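Local coordinates for protein 2-(acetamidomethylene)succinate hydrolase (Mesorhizobium loti, PDB 3KXP) that catalyses the last step of vitamin B6 degradation, hydrolysing (E)-2-(acetamidomethylene)succinate to succinic semialdehyde, acetate, ammonia and carbon dioxide, at residues A[62-67]-A[131-136]; A[72-77]-A[122-127]; A[202-207]-A[213-218]; A[219-224]-A[228-233]. All blocks are in the same frame, centred on the assembly; numbering follows the deposited sequence.

Interaction 1: residues A[62-67]-A[131-136]; sequences VREKGS and LARGHA
Glu64, on strand 59-65, and Arg133, in the loop that leads from helix 117-131 to strand 136-141, meet through the ends of two outstretched side chains. The contact is a single salt bridge, Arg133 NH2 to Glu64 OE1 at 2.9 Å. The two charged groups are not laid flat against each other: carboxylate and guanidinium planes are turned 55° apart. NH2 reaches OE1 on its syn side but out of the carboxylate plane, and the N-H...O angle of 133° makes a bent bond in place of a straight two-pronged pairing. Arg133 NH1 stays further off, 3.5 Å from the same OE1. Arg133 spans the gap because its chain is extended from CG to NE, and it also touches Thr96 of strand 96-100. The other carboxylate oxygen, Glu64 OE2, makes a salt bridge with Arg51 NE of the edge strand 49-54. A glutamine here would probably leave both Arg51 and Arg133 without their negative mate and weaken the tie between strand and loop. One buried carboxylate thus serves two arginines, which probably favours its charged form, while the bent, tilted approach of Arg133, itself at the surface, points to a loosely directed bond.

Interaction 2: residues A[72-77]-A[122-127]; sequences LFFHGI and DDIAGL
Phe74 and Ile124 meet where helix 117-131 packs on strand 70-74 of the central sheet, a helix-on-sheet layer of the alpha/beta hydrolase fold. The strand lies between strands 96-100 and 136-141, and its residues Leu72 and Phe74 both direct their side chains at the helix. No hydrogen bond crosses; the contact is wholly apolar and buried. Its CH-pi part is made by Ile124 CD1, which sits over one face of the Phe74 ring, 4.0 Å from the centroid and 19° off the normal. With CG1 beside the backbone N (chi1 -61°) and the chain extended to CD1, the isoleucine reaches across the outer part of the ring, and CG1 itself comes to 3.6 Å from Phe74 CE2. Leu138 of the neighbouring strand touches both residues. An alanine in place of Phe74 would probably leave Ile124 CD1 without the ring it lies over and open a gap between sheet and helix close to what is probably the nucleophile elbow round Ser142, which the ring touches. Beyond the strand the chain runs on to Ile77, a chloride-binding residue. The remaining apolar pair is aliphatic, one turn along the helix: a single methyl of Leu127, CD1, is 3.8 Å from Leu72 CD1 and 4.1 Å from Leu72 CD2.

Interaction 3: residues A[202-207]-A[213-218]; sequences GRYPNI and RIRAES
Segment 202-207 leaves helix 193-203 at Tyr204 and folds into a type I turn from Tyr204 to Ile207, closed by Ile207 N to Tyr204 O at 3.1 Å; segment 213-218 is the last part of helix 209-218. The backbones stay well apart, and Arg215 bridges them, its chain extended from CG to NE (chi3 175°) so that the guanidinium arrives at both Tyr204 and Ile207. Over the tyrosine it makes a cation-pi contact: Arg215 CZ lies 4.7 Å from the Tyr204 ring centroid, 21° off the normal. The planes are tilted 41° to each other, so this is no flat stack, and the nearest atoms are Arg215 NH1 and Tyr204 CE1 at 3.8 Å. A water in the guanidinium plane accepts from Arg215 NH1 at 2.6 Å and is also hydrogen-bonded to Tyr204 OH at 3.2 Å, joining the two polar ends. Ile207 CD1 packs against the same guanidinium, 4.1 Å from Arg215 NE. The buried charge has its mate in Glu298 of helix 296-299, which forms a salt bridge with NE. Around this group, the Tyr204 ring meets edge-to-face that of Tyr295, the residue next to the probable active-site His294, while Ala216 packs the helix 209-218 against helix 193-203.

Interaction 4: residues A[219-224]-A[228-233]; sequences GYQPVD and RPLASS
A small antiparallel beta hairpin, strands 220-223 and 226-229, is held together here at the surface of the protein, directly after helix 209-218 and before helix 233-242. Gln221 and Arg228 form its hydrogen-bonded pair: Gln221 N donates to Arg228 O at 2.8 Å, and Arg228 N returns a bond to Gln221 O at 3.1 Å. Tyr220 and Pro229 are the non-hydrogen-bonded pair, an arrangement that suits proline, which has no N-H to give. Past it, Leu230 N donates to Gly219 O at 2.8 Å. The same oxygen receives a hydrogen bond from a water at 2.6 Å, and this water accepts from Ala231 N, carrying the link one residue past Leu230. On the face shared by Tyr220 and Pro229, the tyrosine's CG stands beside its backbone N (chi1 -53°), and the CD2-CE2 side of its ring runs along the proline, with Tyr220 CE2 3.8 Å from Pro229 CG. Val196 and Leu200 of helix 193-203 also touch this tyrosine. Near the hairpin turn, Val223 CG1 approaches the aliphatic CD of Arg228 at 4.3 Å. Direct pairing thus rests on three backbone bonds, which need no particular side chain, while the Tyr220-Pro229 packing adds an apolar contact and Gly219 O is gripped by both a peptide N-H and a water.

Interactions 1 and 2 belong to the central sheet and its helix 117-131, with interaction 2 nested along the chain inside the loop closed by interaction 1; they touch through Leu72 CD1 and Ala136 CB at 3.9 Å. Interactions 3 and 4 follow in series, their centres about 15 Å apart, and meet where helix 209-218 passes into the hairpin: Arg215 O lies 3.5 Å from Tyr220 CD1. Interactions 2 and 3 both approach the probable active site. The Phe74 side chain is about 9 Å from that of the probable nucleophile Ser142, and the Tyr204 side chain is about 7 Å from those of the probable active-site His294 and of the chloride-binding Ile77. Interaction 1 is remote from these sites.

Interaction 1: residues A[62-67]-A[131-136]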
loop_
_atom_site.group_PDB
_atom_site.type_symbol
_atom_site.label_atom_id
_atom_site.label_comp_id
_atom_site.label_asym_id
_atom_site.label_seq_id
_atom_site.Cartn_x
_atom_site.Cartn_y
_atom_site.Cartn_z
ATOM N N VAL A 62 -20.110 -17.233 -12.623
ATOM C CA VAL A 62 -19.398 -16.801 -11.426
ATOM C C VAL A 62 -19.415 -17.879 -10.348
ATOM O O VAL A 62 -20.219 -18.808 -10.405
ATOM C CB VAL A 62 -20.004 -15.490 -10.850
ATOM C CG1 VAL A 62 -20.012 -14.406 -11.919
ATOM C CG2 VAL A 62 -21.415 -15.736 -10.344
ATOM N N ARG A 63 -18.504 -17.751 -9.385
ATOM C CA ARG A 63 -18.377 -18.680 -8.262
ATOM C C ARG A 63 -18.500 -17.829 -7.003
ATOM O O ARG A 63 -17.681 -16.936 -6.781
ATOM C CB ARG A 63 -17.007 -19.361 -8.286
ATOM C CG ARG A 63 -16.731 -20.165 -9.538
ATOM C CD ARG A 63 -15.285 -20.638 -9.594
ATOM N NE ARG A 63 -15.026 -21.474 -10.765
ATOM C CZ ARG A 63 -15.124 -22.803 -10.781
ATOM N NH1 ARG A 63 -15.475 -23.461 -9.679
ATOM N NH2 ARG A 63 -14.870 -23.478 -11.902
ATOM N N GLU A 64 -19.506 -18.105 -6.182
ATOM C CA GLU A 64 -19.726 -17.314 -4.980
ATOM C C GLU A 64 -19.562 -18.070 -3.677
ATOM O O GLU A 64 -19.750 -19.283 -3.617
ATOM C CB GLU A 64 -21.135 -16.727 -4.977
ATOM C CG GLU A 64 -21.572 -16.043 -6.254
ATOM C CD GLU A 64 -23.042 -15.635 -6.194
ATOM O OE1 GLU A 64 -23.409 -14.879 -5.263
ATOM O OE2 GLU A 64 -23.827 -16.076 -7.070
ATOM N N LYS A 65 -19.250 -17.317 -2.626
ATOM C CA LYS A 65 -19.088 -17.865 -1.289
ATOM C C LYS A 65 -18.880 -16.756 -0.262
ATOM O O LYS A 65 -18.313 -15.710 -0.567
ATOM C CB LYS A 65 -17.915 -18.842 -1.239
ATOM C CG LYS A 65 -17.725 -19.476 0.129
ATOM C CD LYS A 65 -16.641 -20.533 0.129
ATOM C CE LYS A 65 -16.474 -21.099 1.523
ATOM N NZ LYS A 65 -17.790 -21.524 2.063
ATOM N N GLY A 66 -19.357 -16.993 0.955
ATOM C CA GLY A 66 -19.206 -16.020 2.020
ATOM C C GLY A 66 -20.259 -14.929 2.075
ATOM O O GLY A 66 -21.246 -14.942 1.339
ATOM N N SER A 67 -20.039 -13.978 2.974
ATOM C CA SER A 67 -20.938 -12.844 3.156
ATOM C C SER A 67 -20.111 -11.647 3.615
ATOM O O SER A 67 -19.020 -11.807 4.164
ATOM C CB SER A 67 -21.997 -13.171 4.211
ATOM O OG SER A 67 -21.381 -13.513 5.439
ATOM N N LEU A 131 -25.478 -7.295 -9.319
ATOM C CA LEU A 131 -25.372 -7.962 -8.029
ATOM C C LEU A 131 -25.966 -7.083 -6.941
ATOM O O LEU A 131 -26.380 -7.572 -5.894
ATOM C CB LEU A 131 -23.910 -8.264 -7.699
ATOM C CG LEU A 131 -23.192 -9.289 -8.578
ATOM C CD1 LEU A 131 -21.765 -9.458 -8.068
ATOM C CD2 LEU A 131 -23.942 -10.621 -8.543
ATOM N N ALA A 132 -25.995 -5.780 -7.208
ATOM C CA ALA A 132 -26.528 -4.786 -6.278
ATOM C C ALA A 132 -26.249 -5.118 -4.814
ATOM O O ALA A 132 -27.171 -5.219 -4.007
ATOM C CB ALA A 132 -28.029 -4.620 -6.498
ATOM N N ARG A 133 -24.976 -5.295 -4.480
ATOM C CA ARG A 133 -24.581 -5.594 -3.108
ATOM C C ARG A 133 -23.579 -4.556 -2.624
ATOM O O ARG A 133 -22.819 -4.804 -1.695
ATOM C CB ARG A 133 -23.955 -6.986 -3.014
ATOM C CG ARG A 133 -24.820 -8.087 -3.589
ATOM C CD ARG A 133 -24.259 -9.466 -3.273
ATOM N NE ARG A 133 -24.868 -10.489 -4.119
ATOM C CZ ARG A 133 -24.641 -11.793 -4.003
ATOM N NH1 ARG A 133 -23.816 -12.243 -3.064
ATOM N NH2 ARG A 133 -25.227 -12.646 -4.835
ATOM N N GLY A 134 -23.585 -3.390 -3.263
ATOM C CA GLY A 134 -22.665 -2.332 -2.881
ATOM C C GLY A 134 -21.422 -2.312 -3.752
ATOM O O GLY A 134 -21.193 -3.238 -4.528
ATOM N N HIS A 135 -20.620 -1.258 -3.622
ATOM C CA HIS A 135 -19.397 -1.124 -4.408
ATOM C C HIS A 135 -18.476 -2.313 -4.144
ATOM O O HIS A 135 -18.487 -2.900 -3.062
ATOM C CB HIS A 135 -18.692 0.202 -4.083
ATOM C CG HIS A 135 -18.316 0.357 -2.641
ATOM N ND1 HIS A 135 -17.532 1.397 -2.189
ATOM C CD2 HIS A 135 -18.586 -0.409 -1.556
ATOM C CE1 HIS A 135 -17.329 1.262 -0.890
ATOM N NE2 HIS A 135 -17.957 0.173 -0.482
ATOM N N ALA A 136 -17.670 -2.668 -5.135
ATOM C CA ALA A 136 -16.808 -3.828 -4.983
ATOM C C ALA A 136 -15.318 -3.570 -4.980
ATOM O O ALA A 136 -14.826 -2.620 -5.592
ATOM C CB ALA A 136 -17.135 -4.852 -6.073
#

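Interaction 2: residues A[72-77]-A[122-127]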
loop_
_atom_site.group_PDB
_atom_site.type_symbol
_atom_site.label_atom_id
_atom_site.label_comp_id
_atom_site.label_asym_id
_atom_site.label_seq_id
_atom_site.Cartn_x
_atom_site.Cartn_y
_atom_site.Cartn_z
ATOM N N LEU A 72 -14.687 -8.892 -5.891
ATOM C CA LEU A 72 -14.675 -9.632 -7.154
ATOM C C LEU A 72 -13.269 -9.982 -7.640
ATOM O O LEU A 72 -12.357 -9.160 -7.553
ATOM C CB LEU A 72 -15.407 -8.819 -8.225
ATOM C CG LEU A 72 -16.834 -8.420 -7.837
ATOM C CD1 LEU A 72 -17.433 -7.507 -8.891
ATOM C CD2 LEU A 72 -17.682 -9.676 -7.666
ATOM N N PHE A 73 -13.102 -11.197 -8.162
ATOM C CA PHE A 73 -11.808 -11.648 -8.657
ATOM C C PHE A 73 -11.824 -11.930 -10.164
ATOM O O PHE A 73 -12.673 -12.677 -10.652
ATOM C CB PHE A 73 -11.374 -12.911 -7.920
ATOM C CG PHE A 73 -11.196 -12.736 -6.436
ATOM C CD1 PHE A 73 -12.294 -12.569 -5.598
ATOM C CD2 PHE A 73 -9.934 -12.814 -5.865
ATOM C CE1 PHE A 73 -12.136 -12.494 -4.210
ATOM C CE2 PHE A 73 -9.767 -12.738 -4.474
ATOM C CZ PHE A 73 -10.867 -12.581 -3.652
ATOM N N PHE A 74 -10.869 -11.354 -10.892
ATOM C CA PHE A 74 -10.783 -11.528 -12.339
ATOM C C PHE A 74 -9.451 -12.132 -12.802
ATOM O O PHE A 74 -8.386 -11.534 -12.625
ATOM C CB PHE A 74 -11.016 -10.186 -13.028
ATOM C CG PHE A 74 -12.276 -9.504 -12.597
ATOM C CD1 PHE A 74 -12.326 -8.800 -11.395
ATOM C CD2 PHE A 74 -13.427 -9.583 -13.375
ATOM C CE1 PHE A 74 -13.503 -8.182 -10.975
ATOM C CE2 PHE A 74 -14.611 -8.968 -12.964
ATOM C CZ PHE A 74 -14.649 -8.266 -11.761
ATOM N N HIS A 75 -9.540 -13.308 -13.419
ATOM C CA HIS A 75 -8.395 -14.080 -13.916
ATOM C C HIS A 75 -7.629 -13.471 -15.103
ATOM O O HIS A 75 -8.050 -12.474 -15.693
ATOM C CB HIS A 75 -8.897 -15.469 -14.316
ATOM C CG HIS A 75 -9.864 -15.436 -15.458
ATOM N ND1 HIS A 75 -9.465 -15.236 -16.762
ATOM C CD2 HIS A 75 -11.219 -15.456 -15.481
ATOM C CE1 HIS A 75 -10.529 -15.127 -17.538
ATOM N NE2 HIS A 75 -11.606 -15.256 -16.785
ATOM N N GLY A 76 -6.509 -14.097 -15.462
ATOM C CA GLY A 76 -5.718 -13.632 -16.592
ATOM C C GLY A 76 -6.193 -14.274 -17.892
ATOM O O GLY A 76 -7.093 -15.122 -17.865
ATOM N N ILE A 77 -5.598 -13.895 -19.025
ATOM C CA ILE A 77 -6.001 -14.449 -20.320
ATOM C C ILE A 77 -5.865 -15.985 -20.395
ATOM O O ILE A 77 -4.906 -16.567 -19.880
ATOM C CB ILE A 77 -5.203 -13.794 -21.459
ATOM C CG1 ILE A 77 -5.913 -14.017 -22.795
ATOM C CG2 ILE A 77 -3.804 -14.378 -21.519
ATOM C CD1 ILE A 77 -5.367 -13.138 -23.916
ATOM N N ASP A 122 -16.832 -2.561 -18.984
ATOM C CA ASP A 122 -18.271 -2.383 -18.892
ATOM C C ASP A 122 -18.910 -3.642 -18.311
ATOM O O ASP A 122 -19.924 -3.559 -17.609
ATOM C CB ASP A 122 -18.877 -2.060 -20.265
ATOM C CG ASP A 122 -18.417 -0.709 -20.810
ATOM O OD1 ASP A 122 -18.063 0.179 -20.002
ATOM O OD2 ASP A 122 -18.419 -0.529 -22.047
ATOM N N ASP A 123 -18.324 -4.806 -18.592
ATOM C CA ASP A 123 -18.859 -6.054 -18.048
ATOM C C ASP A 123 -18.829 -6.011 -16.530
ATOM O O ASP A 123 -19.750 -6.486 -15.872
ATOM C CB ASP A 123 -18.040 -7.262 -18.508
ATOM C CG ASP A 123 -18.388 -7.709 -19.906
ATOM O OD1 ASP A 123 -17.634 -8.537 -20.456
ATOM O OD2 ASP A 123 -19.410 -7.244 -20.454
ATOM N N ILE A 124 -17.757 -5.444 -15.983
ATOM C CA ILE A 124 -17.582 -5.348 -14.534
ATOM C C ILE A 124 -18.622 -4.425 -13.901
ATOM O O ILE A 124 -19.219 -4.763 -12.883
ATOM C CB ILE A 124 -16.144 -4.858 -14.187
ATOM C CG1 ILE A 124 -15.132 -5.879 -14.722
ATOM C CG2 ILE A 124 -15.985 -4.671 -12.673
ATOM C CD1 ILE A 124 -13.686 -5.545 -14.446
ATOM N N ALA A 125 -18.834 -3.263 -14.504
ATOM C CA ALA A 125 -19.825 -2.321 -13.997
ATOM C C ALA A 125 -21.192 -3.003 -14.024
ATOM O O ALA A 125 -21.932 -2.989 -13.035
ATOM C CB ALA A 125 -19.849 -1.080 -14.867
ATOM N N GLY A 126 -21.519 -3.609 -15.165
ATOM C CA GLY A 126 -22.789 -4.293 -15.301
ATOM C C GLY A 126 -23.002 -5.315 -14.202
ATOM O O GLY A 126 -24.073 -5.384 -13.609
ATOM N N LEU A 127 -21.970 -6.100 -13.917
ATOM C CA LEU A 127 -22.041 -7.142 -12.901
ATOM C C LEU A 127 -22.178 -6.567 -11.487
ATOM O O LEU A 127 -22.914 -7.102 -10.652
ATOM C CB LEU A 127 -20.800 -8.036 -13.020
ATOM C CG LEU A 127 -20.674 -9.330 -12.216
ATOM C CD1 LEU A 127 -20.306 -8.990 -10.804
ATOM C CD2 LEU A 127 -21.961 -10.136 -12.277
#

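Interaction 3: residues A[202-207]-A[213-218]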
loop_
_atom_site.group_PDB
_atom_site.type_symbol
_atom_site.label_atom_id
_atom_site.label_comp_id
_atom_site.label_asym_id
_atom_site.label_seq_id
_atom_site.Cartn_x
_atom_site.Cartn_y
_atom_site.Cartn_z
ATOM N N GLY A 202 4.399 -27.518 -18.158
ATOM C CA GLY A 202 5.448 -27.100 -19.069
ATOM C C GLY A 202 5.344 -25.646 -19.498
ATOM O O GLY A 202 6.363 -24.985 -19.710
ATOM N N ARG A 203 4.121 -25.141 -19.633
ATOM C CA ARG A 203 3.930 -23.757 -20.040
ATOM C C ARG A 203 4.107 -22.809 -18.851
ATOM O O ARG A 203 4.542 -21.672 -19.015
ATOM C CB ARG A 203 2.537 -23.554 -20.652
ATOM C CG ARG A 203 2.398 -22.200 -21.361
ATOM C CD ARG A 203 0.963 -21.869 -21.735
ATOM N NE ARG A 203 0.855 -20.573 -22.410
ATOM C CZ ARG A 203 -0.298 -20.002 -22.760
ATOM N NH1 ARG A 203 -1.447 -20.611 -22.500
ATOM N NH2 ARG A 203 -0.308 -18.820 -23.365
ATOM N N TYR A 204 3.763 -23.283 -17.655
ATOM C CA TYR A 204 3.892 -22.478 -16.442
ATOM C C TYR A 204 4.763 -23.227 -15.438
ATOM O O TYR A 204 4.277 -23.670 -14.402
ATOM C CB TYR A 204 2.520 -22.227 -15.831
ATOM C CG TYR A 204 1.530 -21.655 -16.802
ATOM C CD1 TYR A 204 0.430 -22.400 -17.228
ATOM C CD2 TYR A 204 1.683 -20.363 -17.297
ATOM C CE1 TYR A 204 -0.498 -21.869 -18.122
ATOM C CE2 TYR A 204 0.759 -19.822 -18.193
ATOM C CZ TYR A 204 -0.327 -20.579 -18.597
ATOM O OH TYR A 204 -1.241 -20.039 -19.468
ATOM N N PRO A 205 6.071 -23.345 -15.723
ATOM C CA PRO A 205 7.050 -24.045 -14.883
ATOM C C PRO A 205 7.126 -23.673 -13.406
ATOM O O PRO A 205 7.472 -24.516 -12.578
ATOM C CB PRO A 205 8.374 -23.805 -15.620
ATOM C CG PRO A 205 8.168 -22.455 -16.236
ATOM C CD PRO A 205 6.756 -22.574 -16.780
ATOM N N ASN A 206 6.798 -22.432 -13.063
ATOM C CA ASN A 206 6.865 -22.008 -11.663
ATOM C C ASN A 206 5.566 -22.173 -10.880
ATOM O O ASN A 206 5.554 -22.012 -9.659
ATOM C CB ASN A 206 7.328 -20.555 -11.572
ATOM C CG ASN A 206 8.657 -20.336 -12.251
ATOM O OD1 ASN A 206 9.611 -21.069 -12.000
ATOM N ND2 ASN A 206 8.733 -19.326 -13.119
ATOM N N ILE A 207 4.476 -22.501 -11.570
ATOM C CA ILE A 207 3.198 -22.674 -10.894
ATOM C C ILE A 207 3.136 -24.039 -10.210
ATOM O O ILE A 207 3.404 -25.063 -10.829
ATOM C CB ILE A 207 2.019 -22.535 -11.890
ATOM C CG1 ILE A 207 2.104 -21.180 -12.601
ATOM C CG2 ILE A 207 0.688 -22.673 -11.155
ATOM C CD1 ILE A 207 0.824 -20.753 -13.317
ATOM N N ARG A 213 -3.224 -28.426 -11.327
ATOM C CA ARG A 213 -4.384 -29.311 -11.285
ATOM C C ARG A 213 -5.698 -28.521 -11.291
ATOM O O ARG A 213 -6.653 -28.910 -11.967
ATOM C CB ARG A 213 -4.298 -30.226 -10.055
ATOM C CG ARG A 213 -5.589 -30.916 -9.644
ATOM C CD ARG A 213 -6.162 -31.875 -10.695
ATOM N NE ARG A 213 -5.339 -33.053 -10.975
ATOM C CZ ARG A 213 -5.828 -34.221 -11.403
ATOM N NH1 ARG A 213 -7.135 -34.370 -11.585
ATOM N NH2 ARG A 213 -5.012 -35.234 -11.683
ATOM N N ILE A 214 -5.754 -27.413 -10.553
ATOM C CA ILE A 214 -6.971 -26.607 -10.535
ATOM C C ILE A 214 -7.293 -26.062 -11.933
ATOM O O ILE A 214 -8.446 -26.096 -12.360
ATOM C CB ILE A 214 -6.867 -25.438 -9.522
ATOM C CG1 ILE A 214 -6.988 -25.989 -8.099
ATOM C CG2 ILE A 214 -7.972 -24.402 -9.784
ATOM C CD1 ILE A 214 -6.762 -24.954 -7.009
ATOM N N ARG A 215 -6.283 -25.562 -12.639
ATOM C CA ARG A 215 -6.486 -25.044 -13.990
ATOM C C ARG A 215 -6.906 -26.191 -14.910
ATOM O O ARG A 215 -7.819 -26.055 -15.728
ATOM C CB ARG A 215 -5.196 -24.427 -14.537
ATOM C CG ARG A 215 -4.859 -23.042 -14.016
ATOM C CD ARG A 215 -3.474 -22.646 -14.494
ATOM N NE ARG A 215 -3.112 -21.281 -14.137
ATOM C CZ ARG A 215 -3.107 -20.266 -14.994
ATOM N NH1 ARG A 215 -3.449 -20.462 -16.265
ATOM N NH2 ARG A 215 -2.753 -19.056 -14.582
ATOM N N ALA A 216 -6.227 -27.322 -14.769
ATOM C CA ALA A 216 -6.513 -28.497 -15.581
ATOM C C ALA A 216 -7.968 -28.974 -15.477
ATOM O O ALA A 216 -8.602 -29.286 -16.482
ATOM C CB ALA A 216 -5.566 -29.633 -15.192
ATOM N N GLU A 217 -8.495 -29.021 -14.262
ATOM C CA GLU A 217 -9.858 -29.485 -14.059
ATOM C C GLU A 217 -10.920 -28.452 -14.387
ATOM O O GLU A 217 -12.042 -28.813 -14.696
ATOM C CB GLU A 217 -10.068 -29.928 -12.608
ATOM C CG GLU A 217 -9.065 -30.933 -12.092
ATOM C CD GLU A 217 -9.393 -31.411 -10.686
ATOM O OE1 GLU A 217 -9.852 -30.581 -9.869
ATOM O OE2 GLU A 217 -9.182 -32.611 -10.398
ATOM N N SER A 218 -10.576 -27.172 -14.328
ATOM C CA SER A 218 -11.569 -26.134 -14.561
ATOM C C SER A 218 -11.624 -25.467 -15.925
ATOM O O SER A 218 -12.681 -25.015 -16.335
ATOM C CB SER A 218 -11.424 -25.044 -13.500
ATOM O OG SER A 218 -10.168 -24.389 -13.623
HETATM O O HOH W 1 -3.245 -18.288 -17.652
#

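Interaction 4: residues A[219-224]-A[228-233]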
loop_
_atom_site.group_PDB
_atom_site.type_symbol
_atom_site.label_atom_id
_atom_site.label_comp_id
_atom_site.label_asym_id
_atom_site.label_seq_id
_atom_site.Cartn_x
_atom_site.Cartn_y
_atom_site.Cartn_z
ATOM N N GLY A 219 -10.503 -25.392 -16.627
ATOM C CA GLY A 219 -10.519 -24.717 -17.913
ATOM C C GLY A 219 -10.585 -25.582 -19.152
ATOM O O GLY A 219 -10.496 -25.081 -20.267
ATOM N N TYR A 220 -10.740 -26.885 -18.965
ATOM C CA TYR A 220 -10.796 -27.795 -20.101
ATOM C C TYR A 220 -11.955 -28.773 -19.921
ATOM O O TYR A 220 -12.115 -29.371 -18.853
ATOM C CB TYR A 220 -9.446 -28.524 -20.239
ATOM C CG TYR A 220 -8.277 -27.560 -20.280
ATOM C CD1 TYR A 220 -7.874 -26.876 -19.128
ATOM C CD2 TYR A 220 -7.676 -27.212 -21.486
ATOM C CE1 TYR A 220 -6.925 -25.861 -19.179
ATOM C CE2 TYR A 220 -6.722 -26.191 -21.548
ATOM C CZ TYR A 220 -6.360 -25.514 -20.393
ATOM O OH TYR A 220 -5.499 -24.433 -20.454
ATOM N N GLN A 221 -12.776 -28.919 -20.958
ATOM C CA GLN A 221 -13.922 -29.816 -20.875
ATOM C C GLN A 221 -13.904 -30.948 -21.884
ATOM O O GLN A 221 -13.368 -30.816 -22.983
ATOM C CB GLN A 221 -15.235 -29.024 -20.990
ATOM C CG GLN A 221 -15.345 -28.081 -22.195
ATOM C CD GLN A 221 -15.848 -28.746 -23.473
ATOM O OE1 GLN A 221 -16.895 -29.407 -23.484
ATOM N NE2 GLN A 221 -15.109 -28.554 -24.565
ATOM N N PRO A 222 -14.500 -32.088 -21.510
ATOM C CA PRO A 222 -14.566 -33.272 -22.367
ATOM C C PRO A 222 -15.325 -33.011 -23.656
ATOM O O PRO A 222 -16.483 -32.599 -23.649
ATOM C CB PRO A 222 -15.250 -34.300 -21.475
ATOM C CG PRO A 222 -16.161 -33.454 -20.648
ATOM C CD PRO A 222 -15.266 -32.301 -20.269
ATOM N N VAL A 223 -14.648 -33.247 -24.768
ATOM C CA VAL A 223 -15.231 -33.049 -26.071
ATOM C C VAL A 223 -15.055 -34.365 -26.831
ATOM O O VAL A 223 -14.583 -35.363 -26.275
ATOM C CB VAL A 223 -14.520 -31.871 -26.799
ATOM C CG1 VAL A 223 -13.411 -32.386 -27.707
ATOM C CG2 VAL A 223 -15.533 -31.035 -27.551
ATOM N N ASP A 224 -15.438 -34.374 -28.096
ATOM C CA ASP A 224 -15.311 -35.574 -28.906
ATOM C C ASP A 224 -13.840 -35.993 -29.044
ATOM O O ASP A 224 -13.048 -35.289 -29.662
ATOM C CB ASP A 224 -15.924 -35.295 -30.281
ATOM C CG ASP A 224 -16.374 -36.548 -30.989
ATOM O OD1 ASP A 224 -17.246 -36.425 -31.879
ATOM O OD2 ASP A 224 -15.857 -37.646 -30.673
ATOM N N ARG A 228 -10.673 -30.269 -24.363
ATOM C CA ARG A 228 -10.333 -29.042 -25.070
ATOM C C ARG A 228 -10.577 -27.850 -24.151
ATOM O O ARG A 228 -11.345 -27.940 -23.194
ATOM C CB ARG A 228 -11.169 -28.893 -26.345
ATOM C CG ARG A 228 -10.381 -29.109 -27.638
ATOM C CD ARG A 228 -11.233 -28.822 -28.876
ATOM N NE ARG A 228 -10.409 -28.507 -30.045
ATOM C CZ ARG A 228 -9.704 -29.397 -30.735
ATOM N NH1 ARG A 228 -9.725 -30.675 -30.391
ATOM N NH2 ARG A 228 -8.955 -29.005 -31.755
ATOM N N PRO A 229 -9.909 -26.719 -24.423
ATOM C CA PRO A 229 -10.052 -25.494 -23.625
ATOM C C PRO A 229 -11.477 -24.934 -23.698
ATOM O O PRO A 229 -12.121 -25.003 -24.738
ATOM C CB PRO A 229 -9.068 -24.525 -24.287
ATOM C CG PRO A 229 -8.077 -25.420 -24.962
ATOM C CD PRO A 229 -8.906 -26.540 -25.489
ATOM N N LEU A 230 -11.968 -24.383 -22.598
ATOM C CA LEU A 230 -13.292 -23.773 -22.600
ATOM C C LEU A 230 -13.182 -22.427 -23.326
ATOM O O LEU A 230 -14.085 -22.024 -24.057
ATOM C CB LEU A 230 -13.786 -23.553 -21.166
ATOM C CG LEU A 230 -14.389 -24.791 -20.505
ATOM C CD1 LEU A 230 -14.720 -24.514 -19.047
ATOM C CD2 LEU A 230 -15.643 -25.193 -21.280
ATOM N N ALA A 231 -12.057 -21.748 -23.127
ATOM C CA ALA A 231 -11.810 -20.450 -23.751
ATOM C C ALA A 231 -11.875 -20.525 -25.271
ATOM O O ALA A 231 -11.329 -21.445 -25.879
ATOM C CB ALA A 231 -10.437 -19.917 -23.327
ATOM N N SER A 232 -12.544 -19.549 -25.875
ATOM C CA SER A 232 -12.661 -19.472 -27.325
ATOM C C SER A 232 -11.344 -18.964 -27.912
ATOM O O SER A 232 -10.807 -17.956 -27.441
ATOM C CB SER A 232 -13.785 -18.507 -27.706
ATOM O OG SER A 232 -13.496 -17.866 -28.934
ATOM N N SER A 233 -10.831 -19.642 -28.940
ATOM C CA SER A 233 -9.569 -19.233 -29.555
ATOM C C SER A 233 -9.651 -17.839 -30.191
ATOM O O SER A 233 -8.715 -17.051 -30.095
ATOM C CB SER A 233 -9.113 -20.264 -30.603
ATOM O OG SER A 233 -9.971 -20.292 -31.730
HETATM O O HOH W 2 -9.871 -22.667 -21.069
#